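Local coordinates for protein Bd3459 (Bdellovibrio bacteriovorus, PDB 5CEC) that is a predatory endopeptidase bound by an ankyrin-repeat immunity protein, and probably works as a serine-type DD-peptidase of the S13 family on peptidoglycan peptides, at residues L84-P98 and N227-K241. The protein carries 1 engineered substitution. Numbering follows the deposited sequence. Where two conformers were deposited one is given.
Sequences LGPDYRFKTKLHVTP and NEKSTTMVLMSAPLK. With SO4 (sulfate ion), chain G.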
loop_
_atom_site.group_PDB
_atom_site.type_symbol
_atom_site.label_atom_id
_atom_site.label_comp_id
_atom_site.label_asym_id
_atom_site.label_seq_id
_atom_site.Cartn_x
_atom_site.Cartn_y
_atom_site.Cartn_z
ATOM N N LEU A 84 4.392 -6.226 21.005
ATOM C CA LEU A 84 2.994 -6.569 21.312
ATOM C C LEU A 84 2.603 -8.009 21.086
ATOM O O LEU A 84 1.742 -8.539 21.804
ATOM C CB LEU A 84 2.064 -5.672 20.514
ATOM C CG LEU A 84 2.250 -4.162 20.704
ATOM C CD1 LEU A 84 1.373 -3.433 19.708
ATOM C CD2 LEU A 84 1.954 -3.734 22.127
ATOM N N GLY A 85 3.199 -8.626 20.077
ATOM C CA GLY A 85 2.834 -9.963 19.630
ATOM C C GLY A 85 1.803 -9.889 18.503
ATOM O O GLY A 85 0.919 -9.039 18.508
ATOM N N PRO A 86 1.893 -10.818 17.538
ATOM C CA PRO A 86 0.969 -10.773 16.395
ATOM C C PRO A 86 -0.495 -11.021 16.718
ATOM O O PRO A 86 -1.345 -10.668 15.907
ATOM C CB PRO A 86 1.497 -11.876 15.469
ATOM C CG PRO A 86 2.186 -12.830 16.396
ATOM C CD PRO A 86 2.785 -11.983 17.480
ATOM N N ASP A 87 -0.771 -11.615 17.875
ATOM C CA ASP A 87 -2.138 -11.879 18.295
ATOM C C ASP A 87 -2.671 -10.832 19.258
ATOM O O ASP A 87 -3.793 -10.957 19.773
ATOM C CB ASP A 87 -2.210 -13.273 18.893
ATOM C CG ASP A 87 -1.831 -14.351 17.887
ATOM O OD1 ASP A 87 -2.486 -14.398 16.832
ATOM O OD2 ASP A 87 -0.898 -15.153 18.153
ATOM N N TYR A 88 -1.895 -9.774 19.497
ATOM C CA TYR A 88 -2.321 -8.706 20.420
ATOM C C TYR A 88 -3.595 -8.041 19.873
ATOM O O TYR A 88 -3.693 -7.803 18.661
ATOM C CB TYR A 88 -1.223 -7.645 20.530
ATOM C CG TYR A 88 -1.570 -6.494 21.431
ATOM C CD1 TYR A 88 -1.453 -6.606 22.807
ATOM C CD2 TYR A 88 -2.029 -5.274 20.915
ATOM C CE1 TYR A 88 -1.770 -5.561 23.645
ATOM C CE2 TYR A 88 -2.331 -4.215 21.742
ATOM C CZ TYR A 88 -2.218 -4.366 23.114
ATOM O OH TYR A 88 -2.522 -3.317 23.954
ATOM N N ARG A 89 -4.527 -7.702 20.762
ATOM C CA ARG A 89 -5.675 -6.885 20.403
ATOM C C ARG A 89 -5.723 -5.610 21.242
ATOM O O ARG A 89 -5.402 -5.623 22.424
ATOM C CB ARG A 89 -6.957 -7.690 20.586
ATOM C CG ARG A 89 -7.081 -8.854 19.629
ATOM C CD ARG A 89 -8.189 -9.796 20.024
ATOM N NE ARG A 89 -8.323 -10.927 19.125
ATOM C CZ ARG A 89 -9.183 -11.012 18.113
ATOM N NH1 ARG A 89 -9.936 -9.982 17.746
ATOM N NH2 ARG A 89 -9.228 -12.129 17.399
ATOM N N PHE A 90 -6.096 -4.507 20.590
ATOM C CA PHE A 90 -6.286 -3.240 21.247
ATOM C C PHE A 90 -7.663 -3.297 21.882
ATOM O O PHE A 90 -8.669 -3.440 21.184
ATOM C CB PHE A 90 -6.197 -2.119 20.212
ATOM C CG PHE A 90 -4.803 -1.969 19.652
ATOM C CD1 PHE A 90 -4.370 -2.715 18.563
ATOM C CD2 PHE A 90 -3.903 -1.099 20.250
ATOM C CE1 PHE A 90 -3.065 -2.607 18.090
ATOM C CE2 PHE A 90 -2.589 -0.994 19.788
ATOM C CZ PHE A 90 -2.179 -1.736 18.695
ATOM N N LYS A 91 -7.695 -3.166 23.204
ATOM C CA LYS A 91 -8.929 -3.412 23.995
ATOM C C LYS A 91 -9.525 -2.076 24.412
ATOM O O LYS A 91 -9.210 -1.551 25.494
ATOM C CB LYS A 91 -8.608 -4.310 25.187
ATOM C CG LYS A 91 -8.036 -5.641 24.760
ATOM C CD LYS A 91 -7.551 -6.446 25.957
ATOM C CE LYS A 91 -6.520 -7.488 25.557
ATOM N NZ LYS A 91 -5.304 -6.915 24.879
ATOM N N THR A 92 -10.347 -1.494 23.536
ATOM C CA THR A 92 -11.031 -0.229 23.844
ATOM C C THR A 92 -12.156 -0.569 24.825
ATOM O O THR A 92 -12.903 -1.529 24.611
ATOM C CB THR A 92 -11.596 0.399 22.558
ATOM O OG1 THR A 92 -10.519 0.614 21.640
ATOM C CG2 THR A 92 -12.282 1.720 22.834
ATOM N N LYS A 93 -12.232 0.176 25.929
ATOM C CA LYS A 93 -13.228 -0.082 26.954
ATOM C C LYS A 93 -14.287 1.009 26.965
ATOM O O LYS A 93 -13.996 2.192 26.811
ATOM C CB LYS A 93 -12.538 -0.210 28.313
ATOM C CG LYS A 93 -11.641 -1.428 28.393
ATOM C CD LYS A 93 -10.904 -1.491 29.729
ATOM C CE LYS A 93 -10.341 -2.890 29.963
ATOM N NZ LYS A 93 -9.793 -3.049 31.334
ATOM N N LEU A 94 -15.536 0.597 27.061
ATOM C CA LEU A 94 -16.647 1.517 27.190
ATOM C C LEU A 94 -17.214 1.302 28.589
ATOM O O LEU A 94 -17.610 0.198 28.955
ATOM C CB LEU A 94 -17.698 1.217 26.141
ATOM C CG LEU A 94 -17.538 1.923 24.790
ATOM C CD1 LEU A 94 -16.329 1.428 24.059
ATOM C CD2 LEU A 94 -18.809 1.704 23.986
ATOM N N HIS A 95 -17.304 2.371 29.339
ATOM C CA HIS A 95 -17.883 2.363 30.672
ATOM C C HIS A 95 -19.292 2.900 30.542
ATOM O O HIS A 95 -19.457 4.064 30.220
ATOM C CB HIS A 95 -17.023 3.216 31.591
ATOM C CG HIS A 95 -15.622 2.717 31.710
ATOM N ND1 HIS A 95 -15.258 1.831 32.696
ATOM C CD2 HIS A 95 -14.510 2.928 30.961
ATOM C CE1 HIS A 95 -13.973 1.550 32.581
ATOM N NE2 HIS A 95 -13.494 2.197 31.534
ATOM N N VAL A 96 -20.279 2.020 30.712
ATOM C CA VAL A 96 -21.668 2.288 30.325
ATOM C C VAL A 96 -22.544 2.392 31.557
ATOM O O VAL A 96 -22.610 1.423 32.339
ATOM C CB VAL A 96 -22.215 1.179 29.401
ATOM C CG1 VAL A 96 -23.633 1.496 28.963
ATOM C CG2 VAL A 96 -21.294 0.990 28.190
ATOM N N THR A 97 -23.251 3.510 31.710
ATOM C CA THR A 97 -24.131 3.716 32.868
ATOM C C THR A 97 -25.532 4.124 32.405
ATOM O O THR A 97 -25.653 5.081 31.626
ATOM C CB THR A 97 -23.589 4.856 33.761
ATOM O OG1 THR A 97 -22.218 4.600 34.089
ATOM C CG2 THR A 97 -24.403 4.954 35.057
ATOM N N PRO A 98 -26.581 3.423 32.875
ATOM C CA PRO A 98 -27.938 3.855 32.492
ATOM C C PRO A 98 -28.305 5.200 33.125
ATOM O O PRO A 98 -27.824 5.512 34.208
ATOM C CB PRO A 98 -28.840 2.731 32.998
ATOM C CG PRO A 98 -28.031 1.958 33.951
ATOM C CD PRO A 98 -26.585 2.256 33.778
ATOM N N ASN A 227 -18.479 5.256 37.388
ATOM C CA ASN A 227 -19.684 5.241 38.211
ATOM C C ASN A 227 -19.858 3.868 38.887
ATOM O O ASN A 227 -19.562 2.827 38.295
ATOM C CB ASN A 227 -20.881 5.609 37.327
ATOM C CG ASN A 227 -22.161 5.864 38.113
ATOM O OD1 ASN A 227 -22.573 5.061 38.952
ATOM N ND2 ASN A 227 -22.821 6.977 37.808
ATOM N N GLU A 228 -20.326 3.856 40.132
ATOM C CA GLU A 228 -20.562 2.578 40.813
ATOM C C GLU A 228 -21.574 1.708 40.037
ATOM O O GLU A 228 -21.478 0.491 40.045
ATOM C CB GLU A 228 -21.007 2.806 42.272
ATOM C CG GLU A 228 -21.208 1.529 43.092
ATOM C CD GLU A 228 -19.960 0.654 43.158
ATOM O OE1 GLU A 228 -18.907 1.155 43.606
ATOM O OE2 GLU A 228 -20.030 -0.535 42.763
ATOM N N LYS A 229 -22.495 2.356 39.332
ATOM C CA LYS A 229 -23.552 1.712 38.543
ATOM C C LYS A 229 -23.144 1.409 37.087
ATOM O O LYS A 229 -23.968 0.953 36.284
ATOM C CB LYS A 229 -24.724 2.698 38.503
ATOM C CG LYS A 229 -26.053 2.166 38.031
ATOM C CD LYS A 229 -27.218 3.051 38.484
ATOM C CE LYS A 229 -28.484 2.781 37.675
ATOM N NZ LYS A 229 -28.705 1.342 37.348
ATOM N N SER A 230 -21.894 1.673 36.718
ATOM C CA SER A 230 -21.443 1.423 35.356
ATOM C C SER A 230 -21.069 -0.052 35.114
ATOM O O SER A 230 -20.734 -0.805 36.051
ATOM C CB SER A 230 -20.258 2.331 35.043
ATOM O OG SER A 230 -19.119 1.927 35.749
ATOM N N THR A 231 -21.106 -0.444 33.845
ATOM C CA THR A 231 -20.627 -1.739 33.399
ATOM C C THR A 231 -19.506 -1.478 32.379
ATOM O O THR A 231 -19.671 -0.668 31.492
ATOM C CB THR A 231 -21.721 -2.570 32.687
ATOM O OG1 THR A 231 -22.863 -2.770 33.537
ATOM C CG2 THR A 231 -21.165 -3.917 32.273
ATOM N N THR A 232 -18.393 -2.193 32.504
ATOM C CA THR A 232 -17.288 -2.095 31.564
ATOM C C THR A 232 -17.474 -3.117 30.476
ATOM O O THR A 232 -17.529 -4.312 30.722
ATOM C CB THR A 232 -15.939 -2.320 32.255
ATOM O OG1 THR A 232 -15.822 -1.398 33.340
ATOM C CG2 THR A 232 -14.776 -2.111 31.281
ATOM N N MET A 233 -17.582 -2.621 29.259
ATOM C CA MET A 233 -17.696 -3.416 28.070
ATOM C C MET A 233 -16.380 -3.242 27.299
ATOM O O MET A 233 -15.744 -2.174 27.368
ATOM C CB MET A 233 -18.907 -2.941 27.255
ATOM C CG MET A 233 -20.224 -2.949 28.034
ATOM S SD MET A 233 -20.717 -4.594 28.539
ATOM C CE MET A 233 -21.187 -5.270 26.945
ATOM N N VAL A 234 -15.955 -4.285 26.595
ATOM C CA VAL A 234 -14.728 -4.222 25.805
ATOM C C VAL A 234 -15.049 -4.452 24.339
ATOM O O VAL A 234 -15.838 -5.339 23.978
ATOM C CB VAL A 234 -13.606 -5.170 26.310
ATOM C CG1 VAL A 234 -13.955 -6.638 26.113
ATOM C CG2 VAL A 234 -12.287 -4.848 25.622
ATOM N N LEU A 235 -14.437 -3.615 23.506
ATOM C CA LEU A 235 -14.493 -3.723 22.057
ATOM C C LEU A 235 -13.066 -3.991 21.594
ATOM O O LEU A 235 -12.250 -3.074 21.470
ATOM C CB LEU A 235 -14.998 -2.412 21.442
ATOM C CG LEU A 235 -15.181 -2.427 19.916
ATOM C CD1 LEU A 235 -16.520 -3.053 19.553
ATOM C CD2 LEU A 235 -15.046 -1.015 19.351
ATOM N N MET A 236 -12.747 -5.245 21.327
ATOM C CA MET A 236 -11.393 -5.594 20.923
ATOM C C MET A 236 -11.204 -5.378 19.433
ATOM O O MET A 236 -12.066 -5.715 18.626
ATOM C CB MET A 236 -11.070 -7.030 21.247
ATOM C CG MET A 236 -11.162 -7.345 22.714
ATOM S SD MET A 236 -10.221 -8.801 23.165
ATOM C CE MET A 236 -11.223 -10.064 22.395
ATOM N N SER A 237 -10.063 -4.809 19.061
ATOM C CA SER A 237 -9.683 -4.780 17.658
ATOM C C SER A 237 -9.478 -6.177 17.119
ATOM O O SER A 237 -9.325 -7.144 17.885
ATOM C CB SER A 237 -8.397 -3.985 17.439
ATOM O OG SER A 237 -7.263 -4.689 17.915
ATOM N N ALA A 238 -9.423 -6.290 15.800
ATOM C CA ALA A 238 -8.799 -7.427 15.119
ATOM C C ALA A 238 -7.376 -7.599 15.675
ATOM O O ALA A 238 -6.762 -6.634 16.171
ATOM C CB ALA A 238 -8.781 -7.197 13.592
ATOM N N PRO A 239 -6.840 -8.811 15.562
ATOM C CA PRO A 239 -5.477 -8.985 16.069
ATOM C C PRO A 239 -4.481 -8.116 15.309
ATOM O O PRO A 239 -4.690 -7.754 14.138
ATOM C CB PRO A 239 -5.190 -10.464 15.869
ATOM C CG PRO A 239 -6.241 -10.995 14.968
ATOM C CD PRO A 239 -7.410 -10.055 15.010
ATOM N N LEU A 240 -3.362 -7.835 15.970
ATOM C CA LEU A 240 -2.330 -7.001 15.378
ATOM C C LEU A 240 -1.890 -7.473 13.994
ATOM O O LEU A 240 -1.694 -6.645 13.106
ATOM C CB LEU A 240 -1.119 -6.903 16.314
ATOM C CG LEU A 240 0.037 -6.055 15.805
ATOM C CD1 LEU A 240 -0.325 -4.590 15.703
ATOM C CD2 LEU A 240 1.276 -6.274 16.648
ATOM N N LYS A 241 -1.777 -8.783 13.798
ATOM C CA LYS A 241 -1.375 -9.295 12.486
ATOM C C LYS A 241 -2.298 -8.751 11.373
ATOM O O LYS A 241 -1.837 -8.485 10.277
ATOM C CB LYS A 241 -1.312 -10.834 12.473
ATOM C CG LYS A 241 -2.656 -11.509 12.719
ATOM C CD LYS A 241 -2.660 -13.018 12.792
ATOM C CE LYS A 241 -4.089 -13.472 13.021
ATOM N NZ LYS A 241 -4.302 -14.925 12.860
HETATM S S SO4 G . -12.371 -1.485 34.954
HETATM O O1 SO4 G . -11.488 -2.651 35.164
HETATM O O2 SO4 G . -12.142 -0.933 33.592
HETATM O O3 SO4 G . -12.064 -0.438 35.967
HETATM O O4 SO4 G . -13.761 -1.976 35.096
HETATM O O HOH W 1 -10.497 -1.202 19.766
HETATM O O HOH W 2 -17.417 0.729 33.970
#
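Two groups grip Ser237 OG: it accepts the backbone N-H of Phe90 at 2.9 Å and donates to the carbonyl O of Ala238, the next residue. Its chi1 of 72° sets the hydroxyl between backbone N and carbonyl carbon, where a short hydroxyl side chain takes the N-H of Phe90 in place of a carbonyl, while Ser237 N still donates to Phe90 O. NH1 of Arg89 donates to Ser237 O at 2.9 Å, the oxygen lying 27° out of the guanidinium plane, while Pro239 CD lies over one face of that group. NH1 also forms a salt bridge with Asp430. Beyond, Leu240 N reaches Tyr88 O at 2.7 Å, and the branched end of Leu240 spreads its methyls, CD1 at the edge of the Phe90 ring and CD2 against Leu84 CB, 4.0 Å away.

Strands 91-98 and 231-236 run antiparallel between strands 104-109 and 436-437 of a mixed sheet. Thr92, Leu94, Val96, Met233 and Leu235 share one face; there Val96 CG2 lies 4.1 Å from Met233 CG, and Leu94 and Leu235 pack on helix 118-130. On the other face, His95 and Thr232 stand side by side. A water at the His95 ring edge lies 2.7 Å from ND1 and donates to Thr232 OG1 and Ser230 OG, while NE2 pairs with Glu109. Thr232 OG1 donates to O4 of a sulfate, probably from the crystallisation liquor, at 2.8 Å, with Lys93 nearby.

The chemistry is thus divided: a mainly apolar face meets helix 118-130, the other may tolerate an anion around Thr232, His95 and Lys93, and side-chain bonds of Ser237 and Arg89, then backbone N-H groups of Leu240 and Lys241, continue the contact to the start of helix 240-250.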